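Local coordinates for 14 kDa fatty acid-binding protein (Schistosoma mansoni, PDB 1VYG) that binds fatty acids such as arachidonic, oleic, palmitic and linolenic acid inside a beta-barrel and may take part in their transport, at residues Asn17-Met22 / Ala30-Gly35; Pro40-Thr45 / Arg129-Leu134; Glu91-Gln96 / Val108-Gly113. All blocks are in the same frame, centred on the assembly; numbering follows the deposited sequence. Where two conformers were deposited one is given.

Interaction 1: Asn17-Met22 / Ala30-Gly35; sequences NFDAVM and ATRQIG. With ACD (arachidonic acid), chain B.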
loop_
_atom_site.group_PDB
_atom_site.type_symbol
_atom_site.label_atom_id
_atom_site.label_comp_id
_atom_site.label_asym_id
_atom_site.label_seq_id
_atom_site.Cartn_x
_atom_site.Cartn_y
_atom_site.Cartn_z
ATOM N N ASN A 17 12.509 7.342 3.010
ATOM C CA ASN A 17 12.157 8.478 2.160
ATOM C C ASN A 17 10.655 8.689 2.055
ATOM O O ASN A 17 10.178 9.192 1.046
ATOM C CB ASN A 17 12.791 8.355 0.757
ATOM C CG ASN A 17 12.709 9.633 -0.036
ATOM O OD1 ASN A 17 12.549 9.616 -1.251
ATOM N ND2 ASN A 17 12.811 10.755 0.653
ATOM N N PHE A 18 9.916 8.330 3.098
ATOM C CA PHE A 18 8.456 8.355 3.042
ATOM C C PHE A 18 7.873 9.755 3.236
ATOM O O PHE A 18 6.789 10.051 2.727
ATOM C CB PHE A 18 7.856 7.391 4.073
ATOM C CG PHE A 18 6.365 7.152 3.918
ATOM C CD1 PHE A 18 5.519 7.264 5.003
ATOM C CD2 PHE A 18 5.820 6.788 2.692
ATOM C CE1 PHE A 18 4.158 7.039 4.867
ATOM C CE2 PHE A 18 4.450 6.569 2.554
ATOM C CZ PHE A 18 3.627 6.689 3.637
ATOM N N ASP A 19 8.574 10.613 3.976
ATOM C CA ASP A 19 8.118 11.986 4.146
ATOM C C ASP A 19 8.157 12.760 2.833
ATOM O O ASP A 19 7.348 13.663 2.623
ATOM C CB ASP A 19 8.921 12.726 5.198
ATOM C CG ASP A 19 8.171 13.935 5.753
ATOM O OD1 ASP A 19 8.604 15.088 5.507
ATOM O OD2 ASP A 19 7.144 13.826 6.448
ATOM N N ALA A 20 9.093 12.406 1.958
ATOM C CA ALA A 20 9.163 13.020 0.646
ATOM C C ALA A 20 7.907 12.746 -0.175
ATOM O O ALA A 20 7.361 13.682 -0.775
ATOM C CB ALA A 20 10.393 12.548 -0.107
ATOM N N VAL A 21 7.433 11.490 -0.195
ATOM C CA VAL A 21 6.376 11.134 -1.142
ATOM C C VAL A 21 5.086 11.773 -0.726
ATOM O O VAL A 21 4.286 12.174 -1.573
ATOM C CB VAL A 21 6.117 9.602 -1.359
ATOM C CG1 VAL A 21 7.401 8.837 -1.570
ATOM C CG2 VAL A 21 5.233 8.984 -0.232
ATOM N N MET A 22 4.883 11.891 0.572
ATOM C CA MET A 22 3.588 12.312 1.046
ATOM C C MET A 22 3.541 13.777 1.544
ATOM O O MET A 22 2.489 14.280 1.872
ATOM C CB MET A 22 3.079 11.350 2.095
ATOM C CG MET A 22 3.811 11.417 3.380
ATOM S SD MET A 22 3.257 10.084 4.399
ATOM C CE MET A 22 4.322 10.395 5.886
ATOM N N ALA A 30 0.323 17.094 10.231
ATOM C CA ALA A 30 -0.037 16.224 11.331
ATOM C C ALA A 30 -0.198 14.767 10.916
ATOM O O ALA A 30 0.212 13.872 11.641
ATOM C CB ALA A 30 -1.314 16.719 12.009
ATOM N N THR A 31 -0.797 14.526 9.761
ATOM C CA THR A 31 -1.008 13.159 9.310
ATOM C C THR A 31 0.315 12.604 8.808
ATOM O O THR A 31 0.585 11.435 9.009
ATOM C CB THR A 31 -2.117 13.096 8.259
ATOM O OG1 THR A 31 -3.345 13.528 8.854
ATOM C CG2 THR A 31 -2.437 11.668 7.849
ATOM N N ARG A 32 1.154 13.446 8.203
ATOM C CA ARG A 32 2.493 13.036 7.811
ATOM C C ARG A 32 3.311 12.558 8.981
ATOM O O ARG A 32 4.030 11.567 8.861
ATOM C CB ARG A 32 3.254 14.166 7.177
ATOM C CG ARG A 32 2.806 14.444 5.786
ATOM C CD ARG A 32 3.441 15.641 5.135
ATOM N NE ARG A 32 4.821 15.829 5.561
ATOM C CZ ARG A 32 5.459 16.986 5.537
ATOM N NH1 ARG A 32 4.869 18.081 5.061
ATOM N NH2 ARG A 32 6.704 17.045 5.971
ATOM N N GLN A 33 3.211 13.262 10.106
ATOM C CA GLN A 33 4.001 12.921 11.284
ATOM C C GLN A 33 3.607 11.543 11.759
ATOM O O GLN A 33 4.487 10.695 12.003
ATOM C CB GLN A 33 3.843 13.955 12.409
ATOM C CG GLN A 33 4.628 15.275 12.217
ATOM C CD GLN A 33 5.771 15.235 11.165
ATOM O OE1 GLN A 33 6.852 14.707 11.427
ATOM N NE2 GLN A 33 5.530 15.833 10.000
ATOM N N ILE A 34 2.297 11.310 11.870
ATOM C CA ILE A 34 1.753 9.980 12.173
ATOM C C ILE A 34 2.211 8.946 11.148
ATOM O O ILE A 34 2.511 7.829 11.508
ATOM C CB ILE A 34 0.209 9.986 12.208
ATOM C CG1 ILE A 34 -0.332 10.965 13.252
ATOM C CG2 ILE A 34 -0.344 8.580 12.503
ATOM C CD1 ILE A 34 -0.153 10.511 14.666
ATOM N N GLY A 35 2.250 9.308 9.870
ATOM C CA GLY A 35 2.761 8.424 8.834
ATOM C C GLY A 35 4.194 7.986 9.069
ATOM O O GLY A 35 4.567 6.842 8.824
HETATM C C1 ACD B . 2.095 0.734 2.339
HETATM C C2 ACD B . 2.207 1.840 1.325
HETATM C C3 ACD B . 0.971 2.728 1.449
HETATM C C4 ACD B . 1.357 4.182 1.164
HETATM C C5 ACD B . 0.748 4.667 -0.147
HETATM C C6 ACD B . 0.690 5.989 -0.369
HETATM C C7 ACD B . 1.229 6.979 0.643
HETATM C C8 ACD B . 0.167 8.005 0.769
HETATM C C9 ACD B . -0.308 8.520 1.900
HETATM C C10 ACD B . 0.123 8.182 3.292
HETATM C C11 ACD B . -0.315 9.381 4.091
HETATM C C12 ACD B . -0.178 9.473 5.401
HETATM C C13 ACD B . 0.415 8.363 6.205
HETATM C C14 ACD B . -0.551 7.997 7.321
HETATM C C15 ACD B . -0.509 6.815 7.945
HETATM C C16 ACD B . 0.531 5.749 7.629
HETATM C C17 ACD B . -0.124 4.499 7.064
HETATM C C18 ACD B . -1.147 3.938 8.047
HETATM C C19 ACD B . -2.522 3.981 7.396
HETATM C C20 ACD B . -3.639 3.503 8.328
HETATM O O1 ACD B . 1.208 -0.122 2.281
HETATM O O2 ACD B . 2.988 0.732 3.319
#
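Asp19 OD2 accepts from three nitrogens: NE of Arg32 at 3.2 Å, NH2 of the same arginine through a weak bond, and ND2 of Asn36. The NE bond lies close to the guanidinium plane but comes down on OD2 from above the carboxylate, 41° out of its plane. Arg32 NH2 also reaches Asp19 OD1, on its syn side, at 2.8 Å. The arginine thus holds the acid side-on in a salt bridge whose two planes stand 56° apart. A bend in the arginine at chi3 (34°) turns the guanidinium to the carboxylate, while its CG and CD pass across Met22, near that residue's carbonyl O.

Deeper in, the contact turns mostly apolar. The ring of Phe18 presents its edge to both partners: CD1 lies 4.0 Å from Gly35 O, and CE2 lies 3.8 Å from C7 of the arachidonic acid. Gly35 brings its CA to 3.5 Å from C13 of the lipid. Met22 SD also nears the lipid, a doubtful contact given two modelled conformers.

This is the helix-turn-helix lid of the fatty-acid binding protein fold. Val21 of helix 18-23 packs on strand 125-133, and Thr31 and Ile34 of helix 29-37 pack against Phe59 in a loop.

Interaction 2: Pro40-Thr45 / Arg129-Leu134; sequences PTVTFT and RNYKRL. With ACD (arachidonic acid), chain B.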
loop_
_atom_site.group_PDB
_atom_site.type_symbol
_atom_site.label_atom_id
_atom_site.label_comp_id
_atom_site.label_asym_id
_atom_site.label_seq_id
_atom_site.Cartn_x
_atom_site.Cartn_y
_atom_site.Cartn_z
ATOM N N PRO A 40 2.212 0.064 10.469
ATOM C CA PRO A 40 1.001 -0.671 10.167
ATOM C C PRO A 40 1.261 -2.149 9.998
ATOM O O PRO A 40 2.397 -2.573 9.771
ATOM C CB PRO A 40 0.566 -0.069 8.831
ATOM C CG PRO A 40 1.265 1.154 8.731
ATOM C CD PRO A 40 2.579 0.931 9.341
ATOM N N THR A 41 0.178 -2.906 10.091
ATOM C CA THR A 41 0.178 -4.318 9.848
ATOM C C THR A 41 -0.824 -4.537 8.755
ATOM O O THR A 41 -2.005 -4.331 8.953
ATOM C CB THR A 41 -0.220 -5.066 11.129
ATOM O OG1 THR A 41 0.810 -4.888 12.110
ATOM C CG2 THR A 41 -0.246 -6.577 10.941
ATOM N N VAL A 42 -0.353 -4.928 7.582
ATOM C CA VAL A 42 -1.262 -5.234 6.493
ATOM C C VAL A 42 -1.428 -6.747 6.342
ATOM O O VAL A 42 -0.514 -7.521 6.535
ATOM C CB VAL A 42 -0.893 -4.515 5.162
ATOM C CG1 VAL A 42 -0.069 -3.264 5.432
ATOM C CG2 VAL A 42 -0.164 -5.408 4.213
ATOM N N THR A 43 -2.648 -7.131 6.022
ATOM C CA THR A 43 -3.048 -8.501 5.890
ATOM C C THR A 43 -3.571 -8.614 4.486
ATOM O O THR A 43 -4.279 -7.745 4.033
ATOM C CB THR A 43 -4.164 -8.764 6.920
ATOM O OG1 THR A 43 -3.716 -8.383 8.232
ATOM C CG2 THR A 43 -4.503 -10.243 7.039
ATOM N N PHE A 44 -3.193 -9.647 3.767
ATOM C CA PHE A 44 -3.851 -9.967 2.518
ATOM C C PHE A 44 -4.601 -11.286 2.672
ATOM O O PHE A 44 -4.154 -12.167 3.390
ATOM C CB PHE A 44 -2.847 -10.095 1.379
ATOM C CG PHE A 44 -2.012 -8.869 1.152
ATOM C CD1 PHE A 44 -0.838 -8.683 1.841
ATOM C CD2 PHE A 44 -2.384 -7.925 0.211
ATOM C CE1 PHE A 44 -0.072 -7.563 1.625
ATOM C CE2 PHE A 44 -1.610 -6.798 -0.013
ATOM C CZ PHE A 44 -0.464 -6.612 0.697
ATOM N N THR A 45 -5.748 -11.391 2.006
ATOM C CA THR A 45 -6.430 -12.658 1.761
ATOM C C THR A 45 -6.944 -12.658 0.329
ATOM O O THR A 45 -7.415 -11.635 -0.181
ATOM C CB THR A 45 -7.630 -12.898 2.727
ATOM O OG1 THR A 45 -8.590 -11.843 2.602
ATOM C CG2 THR A 45 -7.197 -12.850 4.177
ATOM N N ARG A 129 9.231 0.840 1.518
ATOM C CA ARG A 129 8.765 0.401 2.807
ATOM C C ARG A 129 8.821 -1.098 2.854
ATOM O O ARG A 129 8.215 -1.768 2.052
ATOM C CB ARG A 129 7.359 0.927 3.047
ATOM C CG ARG A 129 7.418 2.334 3.606
ATOM C CD ARG A 129 6.244 3.186 3.290
ATOM N NE ARG A 129 5.091 2.874 4.133
ATOM C CZ ARG A 129 4.961 3.222 5.405
ATOM N NH1 ARG A 129 3.857 2.894 6.052
ATOM N NH2 ARG A 129 5.916 3.885 6.044
ATOM N N ASN A 130 9.591 -1.615 3.791
ATOM C CA ASN A 130 9.691 -3.037 3.990
ATOM C C ASN A 130 8.798 -3.529 5.113
ATOM O O ASN A 130 8.693 -2.909 6.150
ATOM C CB ASN A 130 11.121 -3.393 4.247
ATOM C CG ASN A 130 11.946 -3.298 3.011
ATOM O OD1 ASN A 130 13.077 -2.832 3.044
ATOM N ND2 ASN A 130 11.391 -3.741 1.902
ATOM N N TYR A 131 8.113 -4.635 4.854
ATOM C CA TYR A 131 7.300 -5.308 5.826
ATOM C C TYR A 131 7.916 -6.692 6.103
ATOM O O TYR A 131 8.248 -7.414 5.193
ATOM C CB TYR A 131 5.866 -5.431 5.295
ATOM C CG TYR A 131 5.087 -4.123 5.285
ATOM C CD1 TYR A 131 4.107 -3.877 6.229
ATOM C CD2 TYR A 131 5.323 -3.140 4.324
ATOM C CE1 TYR A 131 3.380 -2.699 6.231
ATOM C CE2 TYR A 131 4.602 -1.959 4.316
ATOM C CZ TYR A 131 3.638 -1.744 5.283
ATOM O OH TYR A 131 2.912 -0.593 5.319
ATOM N N LYS A 132 8.106 -7.029 7.376
ATOM C CA LYS A 132 8.473 -8.377 7.774
ATOM C C LYS A 132 7.187 -9.184 7.957
ATOM O O LYS A 132 6.234 -8.745 8.595
ATOM C CB LYS A 132 9.284 -8.384 9.071
ATOM C CG LYS A 132 10.694 -7.815 8.945
ATOM C CD LYS A 132 11.522 -8.042 10.249
ATOM C CE LYS A 132 12.042 -9.494 10.345
ATOM N NZ LYS A 132 12.770 -9.775 11.624
ATOM N N ARG A 133 7.199 -10.378 7.393
ATOM C CA ARG A 133 6.101 -11.316 7.466
ATOM C C ARG A 133 5.862 -11.695 8.922
ATOM O O ARG A 133 6.805 -11.941 9.653
ATOM C CB ARG A 133 6.519 -12.535 6.664
ATOM C CG ARG A 133 5.484 -13.554 6.420
ATOM C CD ARG A 133 5.894 -14.512 5.332
ATOM N NE ARG A 133 4.722 -14.823 4.536
ATOM C CZ ARG A 133 4.706 -14.989 3.224
ATOM N NH1 ARG A 133 3.545 -15.249 2.641
ATOM N NH2 ARG A 133 5.815 -14.900 2.488
ATOM N N LEU A 134 4.610 -11.716 9.348
ATOM C CA LEU A 134 4.281 -12.134 10.710
ATOM C C LEU A 134 3.976 -13.632 10.762
ATOM O O LEU A 134 3.215 -14.144 9.930
ATOM C CB LEU A 134 3.109 -11.338 11.254
ATOM C CG LEU A 134 3.401 -9.846 11.372
ATOM C CD1 LEU A 134 2.192 -9.141 11.944
ATOM C CD2 LEU A 134 4.640 -9.579 12.227
HETATM C C1 ACD B . 2.095 0.734 2.339
HETATM C C2 ACD B . 2.207 1.840 1.325
HETATM C C3 ACD B . 0.971 2.728 1.449
HETATM C C4 ACD B . 1.357 4.182 1.164
HETATM C C5 ACD B . 0.748 4.667 -0.147
HETATM C C6 ACD B . 0.690 5.989 -0.369
HETATM C C7 ACD B . 1.229 6.979 0.643
HETATM C C8 ACD B . 0.167 8.005 0.769
HETATM C C9 ACD B . -0.308 8.520 1.900
HETATM C C10 ACD B . 0.123 8.182 3.292
HETATM C C11 ACD B . -0.315 9.381 4.091
HETATM C C12 ACD B . -0.178 9.473 5.401
HETATM C C13 ACD B . 0.415 8.363 6.205
HETATM C C14 ACD B . -0.551 7.997 7.321
HETATM C C15 ACD B . -0.509 6.815 7.945
HETATM C C16 ACD B . 0.531 5.749 7.629
HETATM C C17 ACD B . -0.124 4.499 7.064
HETATM C C18 ACD B . -1.147 3.938 8.047
HETATM C C19 ACD B . -2.522 3.981 7.396
HETATM C C20 ACD B . -3.639 3.503 8.328
HETATM O O1 ACD B . 1.208 -0.122 2.281
HETATM O O2 ACD B . 2.988 0.732 3.319
#
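Val42 CG1 comes to 3.6 Å from CE1 of Tyr131, and from the other side of the ring plane the carbonyl O of Pro40 comes to 3.7 Å from CE1. Both meet the ring obliquely, and the valine crosses it at about a right angle. Pro40 then reaches over to the arginine, its CD lying 4.0 Å from Arg129 NH1, while its CG touches C18 in the tail of the bound arachidonic acid at 3.7 Å. Farther along, Thr41 CG2 meets Leu134 CD1 at 3.7 Å.

Two of these side chains hold O2 of the lipid carboxylate. Arg129 NE donates to it at 3.1 Å with an angle of 160° at the hydrogen. Tyr131 OH donates too; the modelled separation from O2 is very short, so its exact length is doubtful, though O2 clearly lies at the ring edge, in plane. A turn at chi3 (78°) swings the arginine's NE to the lipid.

In the second shell, Ser15 OG is hydrogen-bonded to Arg129 NH2, and Phe18 makes a cation-pi contact with the guanidinium. Strand 8-16 runs between strands 41-47 and 125-133, so the segments do not pair: Pro40, Val42, Arg129 and Tyr131 meet inside the barrel, Thr41 and Leu134 outside it. One lipid oxygen thus receives both a phenol and a guanidinium donor in a buried site, an arrangement that would probably favour the ionised carboxylate.

Interaction 3: Glu91-Gln96 / Val108-Gly113; sequences ESKLTQ and VREVDG. With ACD (arachidonic acid), chain B.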
loop_
_atom_site.group_PDB
_atom_site.type_symbol
_atom_site.label_atom_id
_atom_site.label_comp_id
_atom_site.label_asym_id
_atom_site.label_seq_id
_atom_site.Cartn_x
_atom_site.Cartn_y
_atom_site.Cartn_z
ATOM N N GLU A 91 3.182 -13.345 -9.657
ATOM C CA GLU A 91 2.603 -14.001 -8.488
ATOM C C GLU A 91 3.157 -13.429 -7.170
ATOM O O GLU A 91 2.479 -13.453 -6.141
ATOM C CB GLU A 91 2.866 -15.512 -8.559
ATOM C CG GLU A 91 2.041 -16.223 -9.628
ATOM C CD GLU A 91 0.587 -16.377 -9.235
ATOM O OE1 GLU A 91 -0.287 -16.159 -10.099
ATOM O OE2 GLU A 91 0.314 -16.719 -8.060
ATOM N N SER A 92 4.391 -12.936 -7.203
ATOM C CA SER A 92 4.988 -12.298 -6.033
ATOM C C SER A 92 4.960 -10.755 -6.099
ATOM O O SER A 92 5.483 -10.088 -5.230
ATOM C CB SER A 92 6.408 -12.823 -5.818
ATOM O OG SER A 92 7.222 -12.539 -6.931
ATOM N N LYS A 93 4.304 -10.191 -7.101
ATOM C CA LYS A 93 4.306 -8.736 -7.279
ATOM C C LYS A 93 2.953 -8.214 -7.749
ATOM O O LYS A 93 2.292 -8.827 -8.572
ATOM C CB LYS A 93 5.405 -8.328 -8.269
ATOM C CG LYS A 93 5.569 -6.834 -8.456
ATOM C CD LYS A 93 7.023 -6.412 -8.617
ATOM C CE LYS A 93 7.323 -5.819 -9.978
ATOM N NZ LYS A 93 8.706 -5.242 -10.035
ATOM N N LEU A 94 2.541 -7.080 -7.196
ATOM C CA LEU A 94 1.401 -6.334 -7.715
ATOM C C LEU A 94 1.629 -4.834 -7.597
ATOM O O LEU A 94 2.532 -4.389 -6.890
ATOM C CB LEU A 94 0.103 -6.765 -7.035
ATOM C CG LEU A 94 0.058 -6.990 -5.536
ATOM C CD1 LEU A 94 0.020 -5.643 -4.846
ATOM C CD2 LEU A 94 -1.149 -7.840 -5.127
ATOM N N THR A 95 0.822 -4.064 -8.330
ATOM C CA THR A 95 1.022 -2.631 -8.468
ATOM C C THR A 95 -0.285 -1.832 -8.393
ATOM O O THR A 95 -1.144 -1.932 -9.249
ATOM C CB THR A 95 1.760 -2.347 -9.777
ATOM O OG1 THR A 95 2.993 -3.075 -9.789
ATOM C CG2 THR A 95 2.195 -0.883 -9.877
ATOM N N GLN A 96 -0.396 -1.014 -7.355
ATOM C CA GLN A 96 -1.592 -0.281 -7.061
ATOM C C GLN A 96 -1.320 1.144 -7.430
ATOM O O GLN A 96 -0.537 1.813 -6.756
ATOM C CB GLN A 96 -1.931 -0.390 -5.570
ATOM C CG GLN A 96 -2.823 0.718 -5.050
ATOM C CD GLN A 96 -3.455 0.389 -3.725
ATOM O OE1 GLN A 96 -2.892 -0.362 -2.929
ATOM N NE2 GLN A 96 -4.619 0.961 -3.474
ATOM N N VAL A 108 4.149 -0.274 -5.758
ATOM C CA VAL A 108 4.601 -1.610 -6.069
ATOM C C VAL A 108 4.795 -2.274 -4.713
ATOM O O VAL A 108 5.458 -1.707 -3.844
ATOM C CB VAL A 108 5.893 -1.578 -6.951
ATOM C CG1 VAL A 108 6.322 -2.968 -7.401
ATOM C CG2 VAL A 108 5.675 -0.698 -8.208
ATOM N N ARG A 109 4.111 -3.406 -4.513
ATOM C CA ARG A 109 4.345 -4.344 -3.425
ATOM C C ARG A 109 4.881 -5.625 -4.024
ATOM O O ARG A 109 4.310 -6.156 -4.951
ATOM C CB ARG A 109 3.054 -4.677 -2.684
ATOM C CG ARG A 109 2.340 -3.464 -2.097
ATOM C CD ARG A 109 1.158 -3.814 -1.223
ATOM N NE ARG A 109 0.752 -2.644 -0.469
ATOM C CZ ARG A 109 0.039 -1.635 -0.978
ATOM N NH1 ARG A 109 -0.425 -1.661 -2.220
ATOM N NH2 ARG A 109 -0.239 -0.595 -0.221
ATOM N N GLU A 110 5.964 -6.133 -3.463
ATOM C CA GLU A 110 6.664 -7.275 -4.013
ATOM C C GLU A 110 7.093 -8.192 -2.874
ATOM O O GLU A 110 7.821 -7.779 -2.002
ATOM C CB GLU A 110 7.898 -6.795 -4.771
ATOM C CG GLU A 110 8.526 -7.866 -5.635
ATOM C CD GLU A 110 9.818 -7.421 -6.290
ATOM O OE1 GLU A 110 10.123 -6.197 -6.235
ATOM O OE2 GLU A 110 10.525 -8.311 -6.837
ATOM N N VAL A 111 6.614 -9.427 -2.881
ATOM C CA VAL A 111 7.011 -10.415 -1.893
ATOM C C VAL A 111 8.307 -11.080 -2.302
ATOM O O VAL A 111 8.420 -11.570 -3.403
ATOM C CB VAL A 111 5.945 -11.502 -1.711
ATOM C CG1 VAL A 111 6.465 -12.593 -0.771
ATOM C CG2 VAL A 111 4.641 -10.882 -1.185
ATOM N N ASP A 112 9.273 -11.072 -1.398
ATOM C CA ASP A 112 10.515 -11.804 -1.546
ATOM C C ASP A 112 10.868 -12.467 -0.200
ATOM O O ASP A 112 11.554 -11.884 0.645
ATOM C CB ASP A 112 11.632 -10.865 -2.007
ATOM C CG ASP A 112 12.910 -11.606 -2.331
ATOM O OD1 ASP A 112 13.916 -10.952 -2.688
ATOM O OD2 ASP A 112 12.995 -12.849 -2.277
ATOM N N GLY A 113 10.398 -13.695 -0.025
ATOM C CA GLY A 113 10.630 -14.446 1.173
ATOM C C GLY A 113 9.807 -13.869 2.298
ATOM O O GLY A 113 8.575 -13.877 2.240
HETATM C C1 ACD B . 2.095 0.734 2.339
HETATM C C2 ACD B . 2.207 1.840 1.325
HETATM C C3 ACD B . 0.971 2.728 1.449
HETATM C C4 ACD B . 1.357 4.182 1.164
HETATM C C5 ACD B . 0.748 4.667 -0.147
HETATM C C6 ACD B . 0.690 5.989 -0.369
HETATM C C7 ACD B . 1.229 6.979 0.643
HETATM C C8 ACD B . 0.167 8.005 0.769
HETATM C C9 ACD B . -0.308 8.520 1.900
HETATM C C10 ACD B . 0.123 8.182 3.292
HETATM C C11 ACD B . -0.315 9.381 4.091
HETATM C C12 ACD B . -0.178 9.473 5.401
HETATM C C13 ACD B . 0.415 8.363 6.205
HETATM C C14 ACD B . -0.551 7.997 7.321
HETATM C C15 ACD B . -0.509 6.815 7.945
HETATM C C16 ACD B . 0.531 5.749 7.629
HETATM C C17 ACD B . -0.124 4.499 7.064
HETATM C C18 ACD B . -1.147 3.938 8.047
HETATM C C19 ACD B . -2.522 3.981 7.396
HETATM C C20 ACD B . -3.639 3.503 8.328
HETATM O O1 ACD B . 1.208 -0.122 2.281
HETATM O O2 ACD B . 2.988 0.732 3.319
#
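Gln96 OE1 accepts a hydrogen bond from Arg109 NH1 at 2.9 Å. The donor lies in the carbonyl plane of the amide, but OE1 sits 26° off the guanidinium plane, the two flat groups being turned 52° from each other. The other end nitrogen, Arg109 NH2, gives a straighter bond (160°) to O1 of arachidonic acid, also at 2.9 Å. An arginine chain extended from CG to NE carries the group this far into the barrel.

Behind the pair, the backbone polar groups are matched strand to strand. Leu94 and Arg109 form an antiparallel hydrogen-bonded pair, Leu94 N to Arg109 O and Arg109 N to Leu94 O, both 3.0 Å; Val111 N adds a 2.7 Å bond to Ser92 O. On the outward face, Val108 CG2 lies 3.9 Å from Thr95 CG2, and Thr95 OG1 has its partner in Asn89 OD1. Lys93 and Glu110 touch through their methylenes, CD to CG 3.6 Å, but their charged ends stay beyond salt-bridge distance.

On the inner face the guanidinium therefore meets one amide and one carboxylate acceptor: the glutamine oxygen would help fix its rotation, and the arginine's positive charge probably stabilises the lipid carboxylate as the anion.

Overall arrangement
The three contacts follow one lipid through the barrel. Interaction 1, between helices 18-23 and 29-37, covers the bend of the hydrocarbon chain; interactions 2 and 3 share the antiparallel sheet and hold the carboxylate, one oxygen each. Centre to centre, interactions 1 and 2 are about 18 Å apart and interactions 2 and 3 about 12 Å, while 1 and 3 lie about 22 Å apart on opposite sides of the chain's centre. Interaction 1 closes first along the sequence; the hairpin of strands 93-99 and 104-112 then falls between the halves of interaction 2. The one fatty acid therefore touches the helical lid, Pro40 just ahead of strand 41-47, and strands 104-112 and 125-133.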